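PDB 6YGA: N-alpha-acetyltransferase 35, NatC auxiliary subunit from Saccharomyces cerevisiae, which serves as the large auxiliary subunit of the NatC complex, which acetylates the N-terminal methionine of L-A virus Gag protein, and has a role in propagating the L-A and M viruses. Local coordinates for residues N258-F261 with P262-L266; Q108-T112 with T113-C117; K577-N580 with E581-H585. All blocks are in the same frame, centred on the assembly; numbering follows the deposited sequence.

Contact 1: residues N258-F261 with P262-L266; sequences NGIF and PQLQL
The first torsion of Ile260 (chi1 -66°) sets CG2 anti to the backbone N, on the side where Leu264 returns. In Leu264, CG stands between the backbone N and the carbonyl carbon (chi1 58°), and this turns the CD2 branch back toward the end of the helical stretch. The result is a branch-to-branch meeting, with Ile260 CG2 3.5 Å from Leu264 CD2 and the two side chains passing obliquely. The backbone bond beside this pair joins Gln263 N to Ile260 O at 2.9 Å. The donor stands above the carbonyl plane rather than on a lone pair, and the bond is bent, with an N-H...O angle of 146°. A carbonyl bonded to the N-H three residues on, with 5.5 Å between the CA atoms of Ile260 and Gln263 and helical backbone angles at Phe261 and Pro262, marks a short helix-like turn that follows on from helix 245-260. Pro262, having no N-H to give, instead brings its ring to the preceding helical carbonyl, with CD 3.2 Å from Asn258 O. The Phe261 ring is approached obliquely by Leu266, whose CD1 comes to 4.3 Å from Phe261 CE1, a looser contact than that of Ile260 with Leu264. Asn258 OD1 lies in plane at the edge of this ring while accepting from Tyr297 N, and Tyr297 also meets Phe261 edge-to-face. Helix 215-231 receives the apolar side: Ile260 and Leu266 pack on Met219, and Leu264 on Leu215. Helix 85-104 touches Phe261 and Leu266 through Asp94, whereas Gly259, Pro262 and Gln263 are exposed.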
ATOM      1  N   ASN B 258     -30.436  -1.534  -4.121  1.00 70.93           N
ATOM      2  CA  ASN B 258     -29.925  -2.596  -4.985  1.00 71.10           C
ATOM      3  C   ASN B 258     -31.056  -3.359  -5.667  1.00 72.34           C
ATOM      4  O   ASN B 258     -30.947  -3.722  -6.844  1.00 71.75           O
ATOM      5  CB  ASN B 258     -29.036  -3.548  -4.184  1.00 71.66           C
ATOM      6  CG  ASN B 258     -27.673  -2.949  -3.871  1.00 71.47           C
ATOM      7  OD1 ASN B 258     -27.200  -2.054  -4.574  1.00 71.05           O
ATOM      8  ND2 ASN B 258     -27.035  -3.445  -2.816  1.00 71.05           N
ATOM      9  N   GLY B 259     -32.152  -3.612  -4.949  1.00 75.99           N
ATOM     10  CA  GLY B 259     -33.308  -4.232  -5.576  1.00 81.34           C
ATOM     11  C   GLY B 259     -34.022  -3.326  -6.555  1.00 81.74           C
ATOM     12  O   GLY B 259     -34.756  -3.815  -7.422  1.00 84.64           O
ATOM     13  N   ILE B 260     -33.817  -2.014  -6.436  1.00 79.53           N
ATOM     14  CA  ILE B 260     -34.464  -1.062  -7.330  1.00 80.41           C
ATOM     15  C   ILE B 260     -33.680  -0.917  -8.632  1.00 80.91           C
ATOM     16  O   ILE B 260     -34.274  -0.685  -9.691  1.00 82.60           O
ATOM     17  CB  ILE B 260     -34.639   0.290  -6.613  1.00 78.86           C
ATOM     18  CG1 ILE B 260     -35.623   0.165  -5.446  1.00 81.01           C
ATOM     19  CG2 ILE B 260     -35.136   1.351  -7.563  1.00 79.01           C
ATOM     20  CD1 ILE B 260     -35.935   1.493  -4.774  1.00 80.68           C
ATOM     21  N   PHE B 261     -32.354  -1.070  -8.580  1.00 81.41           N
ATOM     22  CA  PHE B 261     -31.503  -0.892  -9.758  1.00 84.32           C
ATOM     23  C   PHE B 261     -31.971  -1.651 -10.994  1.00 86.95           C
ATOM     24  O   PHE B 261     -32.065  -1.030 -12.065  1.00 87.40           O
ATOM     25  CB  PHE B 261     -30.058  -1.284  -9.420  1.00 84.62           C
ATOM     26  CG  PHE B 261     -29.227  -0.153  -8.906  1.00 85.47           C
ATOM     27  CD1 PHE B 261     -29.019   0.977  -9.679  1.00 87.20           C
ATOM     28  CD2 PHE B 261     -28.637  -0.224  -7.656  1.00 84.87           C
ATOM     29  CE1 PHE B 261     -28.248   2.023  -9.210  1.00 86.37           C
ATOM     30  CE2 PHE B 261     -27.861   0.817  -7.183  1.00 84.41           C
ATOM     31  CZ  PHE B 261     -27.667   1.942  -7.960  1.00 85.02           C
ATOM     32  N   PRO B 262     -32.263  -2.957 -10.945  1.00 89.34           N
ATOM     33  CA  PRO B 262     -32.666  -3.631 -12.189  1.00 93.25           C
ATOM     34  C   PRO B 262     -33.979  -3.124 -12.757  1.00 96.06           C
ATOM     35  O   PRO B 262     -34.221  -3.288 -13.958  1.00 97.61           O
ATOM     36  CB  PRO B 262     -32.765  -5.106 -11.773  1.00 94.54           C
ATOM     37  CG  PRO B 262     -33.049  -5.063 -10.322  1.00 93.03           C
ATOM     38  CD  PRO B 262     -32.250  -3.899  -9.809  1.00 89.00           C
ATOM     39  N   GLN B 263     -34.830  -2.495 -11.941  1.00 97.69           N
ATOM     40  CA  GLN B 263     -36.186  -2.186 -12.379  1.00103.18           C
ATOM     41  C   GLN B 263     -36.276  -0.918 -13.215  1.00108.36           C
ATOM     42  O   GLN B 263     -37.264  -0.745 -13.937  1.00111.63           O
ATOM     43  CB  GLN B 263     -37.127  -2.067 -11.175  1.00100.55           C
ATOM     44  CG  GLN B 263     -37.180  -3.306 -10.296  1.00 98.72           C
ATOM     45  CD  GLN B 263     -38.416  -3.349  -9.414  1.00100.10           C
ATOM     46  OE1 GLN B 263     -39.471  -2.823  -9.776  1.00102.04           O
ATOM     47  NE2 GLN B 263     -38.292  -3.976  -8.251  1.00 99.75           N
ATOM     48  N   LEU B 264     -35.281  -0.038 -13.151  1.00111.34           N
ATOM     49  CA  LEU B 264     -35.357   1.230 -13.857  1.00117.22           C
ATOM     50  C   LEU B 264     -34.008   1.583 -14.466  1.00118.88           C
ATOM     51  O   LEU B 264     -32.958   1.065 -14.073  1.00115.92           O
ATOM     52  CB  LEU B 264     -35.835   2.358 -12.933  1.00117.58           C
ATOM     53  CG  LEU B 264     -35.031   2.668 -11.672  1.00113.54           C
ATOM     54  CD1 LEU B 264     -34.109   3.842 -11.903  1.00110.25           C
ATOM     55  CD2 LEU B 264     -35.980   2.971 -10.543  1.00115.04           C
ATOM     56  N   GLN B 265     -34.060   2.486 -15.440  1.00126.10           N
ATOM     57  CA  GLN B 265     -32.895   2.941 -16.183  1.00125.82           C
ATOM     58  C   GLN B 265     -32.640   4.404 -15.853  1.00122.27           C
ATOM     59  O   GLN B 265     -33.570   5.219 -15.872  1.00123.53           O
ATOM     60  CB  GLN B 265     -33.114   2.763 -17.687  1.00133.73           C
ATOM     61  CG  GLN B 265     -31.843   2.663 -18.510  1.00138.38           C
ATOM     62  CD  GLN B 265     -31.114   1.351 -18.302  1.00141.07           C
ATOM     63  OE1 GLN B 265     -31.666   0.401 -17.747  1.00144.85           O
ATOM     64  NE2 GLN B 265     -29.865   1.291 -18.746  1.00140.91           N
ATOM     65  N   LEU B 266     -31.384   4.733 -15.562  1.00113.25           N
ATOM     66  CA  LEU B 266     -30.985   6.071 -15.144  1.00105.26           C
ATOM     67  C   LEU B 266     -30.028   6.676 -16.158  1.00101.72           C
ATOM     68  O   LEU B 266     -29.065   6.024 -16.577  1.00101.83           O
ATOM     69  CB  LEU B 266     -30.313   6.038 -13.775  1.00 99.25           C
ATOM     70  CG  LEU B 266     -31.194   5.670 -12.590  1.00 97.68           C
ATOM     71  CD1 LEU B 266     -30.364   4.953 -11.547  1.00 94.36           C
ATOM     72  CD2 LEU B 266     -31.835   6.916 -12.010  1.00 98.20           C
TER

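Contact 2: residues Q108-T112 with T113-C117; sequences QTLPT and TVLSC
Leu110 O is gripped by two backbone N-H groups: Leu115 N and Thr113 N each lie 3.2 Å from Leu110 O, and they reach it from opposite faces of its plane. The first comes in nearly along the C=O axis with an N-H...O angle of 162°; the second stands well above the carbonyl plane. One residue earlier, Thr109 O accepts from Thr113 OG1 at 3.0 Å. The Thr113 chi1 of 59° puts OG1 between the backbone N and the carbonyl carbon, facing that oxygen, and sends Thr113 CG2 to the CB of Gln108 at 3.8 Å. Thr109 OG1 and Thr112 OG1 are hydrogen-bonded at 2.6 Å, and either could donate. Thr113 O in turn accepts from both OG and N of Ser116, from one face. Beneath this polar network Leu110 meets two side chains: its CD1 lies 3.7 Å from Val114 CB, and its CG 4.0 Å from Leu115 CG. Trp103 of helix 85-104 covers Leu110, Thr113 and Val114. Gln108 binds Asp106 O and Thr291, and reaches Asn147 of the N-alpha-acetyltransferase 30 chain. The bond from Thr113 N closes a type I beta turn, Leu110 to Thr113, enclosed by the wider pi turn that Leu115 N closes, all buried in the connection between helices 85-104 and 118-129.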
ATOM      1  N   GLN B 108     -10.073   5.116  -6.449  1.00 49.16           N
ATOM      2  CA  GLN B 108      -9.941   6.035  -7.568  1.00 51.27           C
ATOM      3  C   GLN B 108      -9.649   7.441  -7.059  1.00 51.58           C
ATOM      4  O   GLN B 108      -9.879   7.767  -5.892  1.00 50.82           O
ATOM      5  CB  GLN B 108     -11.198   6.034  -8.440  1.00 51.30           C
ATOM      6  CG  GLN B 108     -11.449   4.712  -9.141  1.00 50.63           C
ATOM      7  CD  GLN B 108     -10.195   4.138  -9.774  1.00 51.73           C
ATOM      8  OE1 GLN B 108      -9.659   4.690 -10.736  1.00 52.22           O
ATOM      9  NE2 GLN B 108      -9.720   3.021  -9.233  1.00 50.49           N
ATOM     10  N   THR B 109      -9.129   8.275  -7.956  1.00 52.72           N
ATOM     11  CA  THR B 109      -8.729   9.621  -7.580  1.00 51.52           C
ATOM     12  C   THR B 109      -9.944  10.499  -7.317  1.00 51.57           C
ATOM     13  O   THR B 109     -11.016  10.319  -7.903  1.00 53.21           O
ATOM     14  CB  THR B 109      -7.866  10.257  -8.668  1.00 53.09           C
ATOM     15  OG1 THR B 109      -8.568  10.221  -9.917  1.00 58.12           O
ATOM     16  CG2 THR B 109      -6.548   9.518  -8.812  1.00 48.76           C
ATOM     17  N   LEU B 110      -9.762  11.460  -6.416  1.00 51.25           N
ATOM     18  CA  LEU B 110     -10.821  12.421  -6.133  1.00 51.62           C
ATOM     19  C   LEU B 110     -11.179  13.290  -7.336  1.00 53.88           C
ATOM     20  O   LEU B 110     -12.380  13.543  -7.536  1.00 53.17           O
ATOM     21  CB  LEU B 110     -10.415  13.274  -4.923  1.00 52.23           C
ATOM     22  CG  LEU B 110     -11.435  14.251  -4.340  1.00 55.69           C
ATOM     23  CD1 LEU B 110     -12.704  13.528  -3.919  1.00 57.36           C
ATOM     24  CD2 LEU B 110     -10.831  14.999  -3.162  1.00 55.47           C
ATOM     25  N   PRO B 111     -10.238  13.771  -8.161  1.00 54.60           N
ATOM     26  CA  PRO B 111     -10.656  14.557  -9.334  1.00 56.84           C
ATOM     27  C   PRO B 111     -11.538  13.797 -10.314  1.00 56.56           C
ATOM     28  O   PRO B 111     -12.338  14.426 -11.017  1.00 55.34           O
ATOM     29  CB  PRO B 111      -9.323  14.962  -9.976  1.00 58.57           C
ATOM     30  CG  PRO B 111      -8.356  14.964  -8.862  1.00 57.13           C
ATOM     31  CD  PRO B 111      -8.772  13.820  -7.985  1.00 55.32           C
ATOM     32  N   THR B 112     -11.426  12.471 -10.391  1.00 54.66           N
ATOM     33  CA  THR B 112     -12.214  11.699 -11.347  1.00 54.40           C
ATOM     34  C   THR B 112     -13.500  11.140 -10.754  1.00 52.48           C
ATOM     35  O   THR B 112     -14.262  10.489 -11.477  1.00 53.58           O
ATOM     36  CB  THR B 112     -11.385  10.544 -11.925  1.00 56.31           C
ATOM     37  OG1 THR B 112     -10.945   9.688 -10.864  1.00 55.16           O
ATOM     38  CG2 THR B 112     -10.179  11.074 -12.688  1.00 56.19           C
ATOM     39  N   THR B 113     -13.757  11.366  -9.465  1.00 50.03           N
ATOM     40  CA  THR B 113     -14.966  10.856  -8.827  1.00 50.51           C
ATOM     41  C   THR B 113     -15.841  11.995  -8.316  1.00 53.22           C
ATOM     42  O   THR B 113     -16.690  12.507  -9.054  1.00 57.13           O
ATOM     43  CB  THR B 113     -14.615   9.894  -7.684  1.00 47.25           C
ATOM     44  OG1 THR B 113     -13.804  10.562  -6.710  1.00 48.41           O
ATOM     45  CG2 THR B 113     -13.860   8.684  -8.217  1.00 43.92           C
ATOM     46  N   VAL B 114     -15.640  12.409  -7.062  1.00 51.23           N
ATOM     47  CA  VAL B 114     -16.509  13.424  -6.464  1.00 53.60           C
ATOM     48  C   VAL B 114     -16.370  14.760  -7.188  1.00 55.34           C
ATOM     49  O   VAL B 114     -17.361  15.468  -7.406  1.00 57.96           O
ATOM     50  CB  VAL B 114     -16.209  13.557  -4.960  1.00 51.40           C
ATOM     51  CG1 VAL B 114     -17.053  14.659  -4.333  1.00 48.17           C
ATOM     52  CG2 VAL B 114     -16.456  12.230  -4.256  1.00 52.00           C
ATOM     53  N   LEU B 115     -15.147  15.123  -7.577  1.00 56.55           N
ATOM     54  CA  LEU B 115     -14.904  16.412  -8.211  1.00 59.78           C
ATOM     55  C   LEU B 115     -15.244  16.433  -9.695  1.00 60.25           C
ATOM     56  O   LEU B 115     -15.284  17.518 -10.282  1.00 61.03           O
ATOM     57  CB  LEU B 115     -13.443  16.831  -8.014  1.00 60.94           C
ATOM     58  CG  LEU B 115     -13.026  17.156  -6.580  1.00 61.35           C
ATOM     59  CD1 LEU B 115     -11.603  17.693  -6.552  1.00 63.19           C
ATOM     60  CD2 LEU B 115     -13.993  18.148  -5.955  1.00 62.12           C
ATOM     61  N   SER B 116     -15.479  15.275 -10.319  1.00 60.42           N
ATOM     62  CA  SER B 116     -15.931  15.259 -11.706  1.00 59.30           C
ATOM     63  C   SER B 116     -17.324  15.858 -11.862  1.00 60.64           C
ATOM     64  O   SER B 116     -17.670  16.326 -12.952  1.00 62.75           O
ATOM     65  CB  SER B 116     -15.913  13.827 -12.247  1.00 57.80           C
ATOM     66  OG  SER B 116     -16.805  12.991 -11.531  1.00 55.40           O
ATOM     67  N   CYS B 117     -18.122  15.862 -10.799  1.00 59.30           N
ATOM     68  CA  CYS B 117     -19.456  16.447 -10.857  1.00 63.94           C
ATOM     69  C   CYS B 117     -19.367  17.968 -10.927  1.00 63.11           C
ATOM     70  O   CYS B 117     -18.662  18.596 -10.131  1.00 60.37           O
ATOM     71  CB  CYS B 117     -20.267  16.017  -9.633  1.00 63.59           C
ATOM     72  SG  CYS B 117     -21.919  16.746  -9.494  1.00 66.07           S
TER

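Contact 3: residues K577-N580 with E581-H585; sequences KFSN and ERLIH
The Asn580 amide packed on Leu583 is the tight part of this contact, with Ser579 and Ile584 beside it under a partner chain, while Glu581 and Arg582 lead outward on the solvent side. With CG held between its backbone N and carbonyl carbon (chi1 60°), the amide of Asn580 folds back over the first turn of the helix, and OD1 accepts from Leu583 N at 2.8 Å. The bond is fairly straight, with an N-H...O angle of 159°, and the donor is tilted modestly from the amide carbonyl plane. The amide rests on the Leu583 side chain as well, with Asn580 ND2 3.3 Å from Leu583 CD1 and Asn580 OD1 3.3 Å from Leu583 CG, which, with the capping bond, probably limits its rotation. This is an N-cap: the side-chain oxygen takes up a backbone N-H that has no helical carbonyl preceding it, and its partial negative charge probably also suits the positive end of the helix dipole. The regular pattern starts at the same residue, since Ile584 N donates to Asn580 O at 3.2 Å, in the carbonyl plane. Alongside, Ser579 OG lies 3.6 Å from Ile584 CG1. This hydroxyl is satisfied by a hydrogen bond with Pro157 O of the N-alpha-acetyltransferase 30 chain, so a polar group and an apolar branch share one interface. The same partner chain packs on Leu583 through Thr159 and on Ile584 through Gly134. Toward solvent, Arg582 makes a single side-chain touch, its CB 3.4 Å from Asn580 OD1. Beyond CB, Arg582 is extended to CD and then bends at chi3, carrying its guanidinium away from the cap to a salt bridge with Glu604. The extended chain of Glu581 likewise leads its carboxylate away from the cap.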
ATOM      1  N   LYS B 577      26.211 -14.862 -14.066  1.00 93.93           N
ATOM      2  CA  LYS B 577      27.579 -14.445 -13.795  1.00 91.82           C
ATOM      3  C   LYS B 577      27.665 -13.339 -12.754  1.00 87.10           C
ATOM      4  O   LYS B 577      28.753 -13.089 -12.224  1.00 94.91           O
ATOM      5  CB  LYS B 577      28.234 -13.980 -15.094  1.00 95.64           C
ATOM      6  CG  LYS B 577      27.357 -13.045 -15.908  1.00 97.87           C
ATOM      7  CD  LYS B 577      27.984 -12.716 -17.251  1.00101.70           C
ATOM      8  CE  LYS B 577      27.030 -11.893 -18.104  1.00103.81           C
ATOM      9  NZ  LYS B 577      27.610 -11.503 -19.418  1.00106.67           N
ATOM     10  N   PHE B 578      26.550 -12.684 -12.433  1.00 75.89           N
ATOM     11  CA  PHE B 578      26.637 -11.408 -11.735  1.00 69.30           C
ATOM     12  C   PHE B 578      26.713 -11.569 -10.220  1.00 66.74           C
ATOM     13  O   PHE B 578      27.424 -10.805  -9.552  1.00 70.35           O
ATOM     14  CB  PHE B 578      25.455 -10.527 -12.132  1.00 62.89           C
ATOM     15  CG  PHE B 578      25.485 -10.093 -13.570  1.00 61.08           C
ATOM     16  CD1 PHE B 578      26.392  -9.140 -14.001  1.00 61.82           C
ATOM     17  CD2 PHE B 578      24.611 -10.641 -14.492  1.00 60.77           C
ATOM     18  CE1 PHE B 578      26.421  -8.734 -15.324  1.00 65.16           C
ATOM     19  CE2 PHE B 578      24.638 -10.243 -15.816  1.00 62.49           C
ATOM     20  CZ  PHE B 578      25.540  -9.286 -16.232  1.00 65.48           C
ATOM     21  N   SER B 579      26.008 -12.550  -9.661  1.00 56.94           N
ATOM     22  CA  SER B 579      25.912 -12.708  -8.218  1.00 52.46           C
ATOM     23  C   SER B 579      26.211 -14.149  -7.823  1.00 53.46           C
ATOM     24  O   SER B 579      26.370 -15.035  -8.667  1.00 57.81           O
ATOM     25  CB  SER B 579      24.524 -12.305  -7.708  1.00 48.04           C
ATOM     26  OG  SER B 579      24.449 -12.440  -6.300  1.00 46.82           O
ATOM     27  N   ASN B 580      26.285 -14.372  -6.512  1.00 47.93           N
ATOM     28  CA  ASN B 580      26.461 -15.703  -5.954  1.00 50.23           C
ATOM     29  C   ASN B 580      25.361 -15.974  -4.935  1.00 47.79           C
ATOM     30  O   ASN B 580      24.693 -15.058  -4.448  1.00 45.60           O
ATOM     31  CB  ASN B 580      27.854 -15.880  -5.316  1.00 52.66           C
ATOM     32  CG  ASN B 580      28.115 -14.905  -4.177  1.00 53.81           C
ATOM     33  OD1 ASN B 580      27.506 -14.997  -3.111  1.00 52.83           O
ATOM     34  ND2 ASN B 580      29.049 -13.984  -4.391  1.00 55.72           N
ATOM     35  N   GLU B 581      25.183 -17.258  -4.618  1.00 48.10           N
ATOM     36  CA  GLU B 581      24.068 -17.661  -3.769  1.00 48.60           C
ATOM     37  C   GLU B 581      24.234 -17.177  -2.332  1.00 43.35           C
ATOM     38  O   GLU B 581      23.235 -16.957  -1.639  1.00 40.48           O
ATOM     39  CB  GLU B 581      23.897 -19.181  -3.810  1.00 55.83           C
ATOM     40  CG  GLU B 581      25.182 -19.978  -3.633  1.00 62.62           C
ATOM     41  CD  GLU B 581      24.927 -21.473  -3.535  1.00 66.31           C
ATOM     42  OE1 GLU B 581      23.976 -21.873  -2.829  1.00 65.65           O
ATOM     43  OE2 GLU B 581      25.672 -22.250  -4.169  1.00 68.96           O
ATOM     44  N   ARG B 582      25.474 -16.997  -1.868  1.00 42.66           N
ATOM     45  CA  ARG B 582      25.681 -16.489  -0.514  1.00 42.02           C
ATOM     46  C   ARG B 582      25.193 -15.051  -0.382  1.00 38.97           C
ATOM     47  O   ARG B 582      24.548 -14.696   0.613  1.00 37.28           O
ATOM     48  CB  ARG B 582      27.156 -16.593  -0.125  1.00 45.47           C
ATOM     49  CG  ARG B 582      27.455 -16.113   1.291  1.00 49.19           C
ATOM     50  CD  ARG B 582      28.929 -16.270   1.640  1.00 56.83           C
ATOM     51  NE  ARG B 582      29.320 -17.672   1.749  1.00 60.13           N
ATOM     52  CZ  ARG B 582      29.440 -18.329   2.899  1.00 59.56           C
ATOM     53  NH1 ARG B 582      29.208 -17.709   4.047  1.00 57.30           N
ATOM     54  NH2 ARG B 582      29.799 -19.606   2.901  1.00 59.89           N
ATOM     55  N   LEU B 583      25.493 -14.206  -1.372  1.00 38.92           N
ATOM     56  CA  LEU B 583      25.026 -12.823  -1.326  1.00 41.50           C
ATOM     57  C   LEU B 583      23.506 -12.756  -1.372  1.00 39.18           C
ATOM     58  O   LEU B 583      22.890 -11.943  -0.673  1.00 38.34           O
ATOM     59  CB  LEU B 583      25.630 -12.023  -2.480  1.00 44.75           C
ATOM     60  CG  LEU B 583      27.141 -11.783  -2.433  1.00 49.96           C
ATOM     61  CD1 LEU B 583      27.619 -11.058  -3.684  1.00 51.82           C
ATOM     62  CD2 LEU B 583      27.514 -11.002  -1.182  1.00 50.25           C
ATOM     63  N   ILE B 584      22.881 -13.610  -2.185  1.00 39.44           N
ATOM     64  CA  ILE B 584      21.426 -13.604  -2.295  1.00 40.06           C
ATOM     65  C   ILE B 584      20.791 -14.096  -1.002  1.00 38.19           C
ATOM     66  O   ILE B 584      19.771 -13.559  -0.552  1.00 39.55           O
ATOM     67  CB  ILE B 584      20.984 -14.443  -3.509  1.00 42.58           C
ATOM     68  CG1 ILE B 584      21.438 -13.773  -4.806  1.00 44.56           C
ATOM     69  CG2 ILE B 584      19.478 -14.634  -3.520  1.00 41.09           C
ATOM     70  CD1 ILE B 584      21.219 -14.622  -6.029  1.00 47.28           C
ATOM     71  N   HIS B 585      21.387 -15.115  -0.376  1.00 37.64           N
ATOM     72  CA  HIS B 585      20.884 -15.589   0.910  1.00 37.10           C
ATOM     73  C   HIS B 585      20.987 -14.510   1.982  1.00 37.67           C
ATOM     74  O   HIS B 585      20.053 -14.320   2.769  1.00 40.82           O
ATOM     75  CB  HIS B 585      21.644 -16.838   1.349  1.00 39.99           C
ATOM     76  CG  HIS B 585      21.389 -17.220   2.773  1.00 42.48           C
ATOM     77  ND1 HIS B 585      20.348 -18.041   3.149  1.00 43.60           N
ATOM     78  CD2 HIS B 585      22.023 -16.868   3.916  1.00 43.48           C
ATOM     79  CE1 HIS B 585      20.362 -18.191   4.462  1.00 42.68           C
ATOM     80  NE2 HIS B 585      21.366 -17.488   4.951  1.00 43.86           N
TER

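In the fold
From the N terminus the chain first reaches contact 2, in the connection between helices 85-104 and 118-129, within the Mak10 subunit region. Contact 1 follows where the chain leaves helix 245-260; it also rests on helix 85-104, so both engage that helix although their nearest atoms are about 14 Å apart. Contact 3 comes much later, at the start of helix 581-588 in the TPR-like region, with its centre about 60 Å from that of contact 1 and across the chain's centre. All three are local, closing no long loop, and they run in series without nesting or crossing. Contacts 2 and 3, centres about 47 Å apart, both touch the N-alpha-acetyltransferase 30 chain.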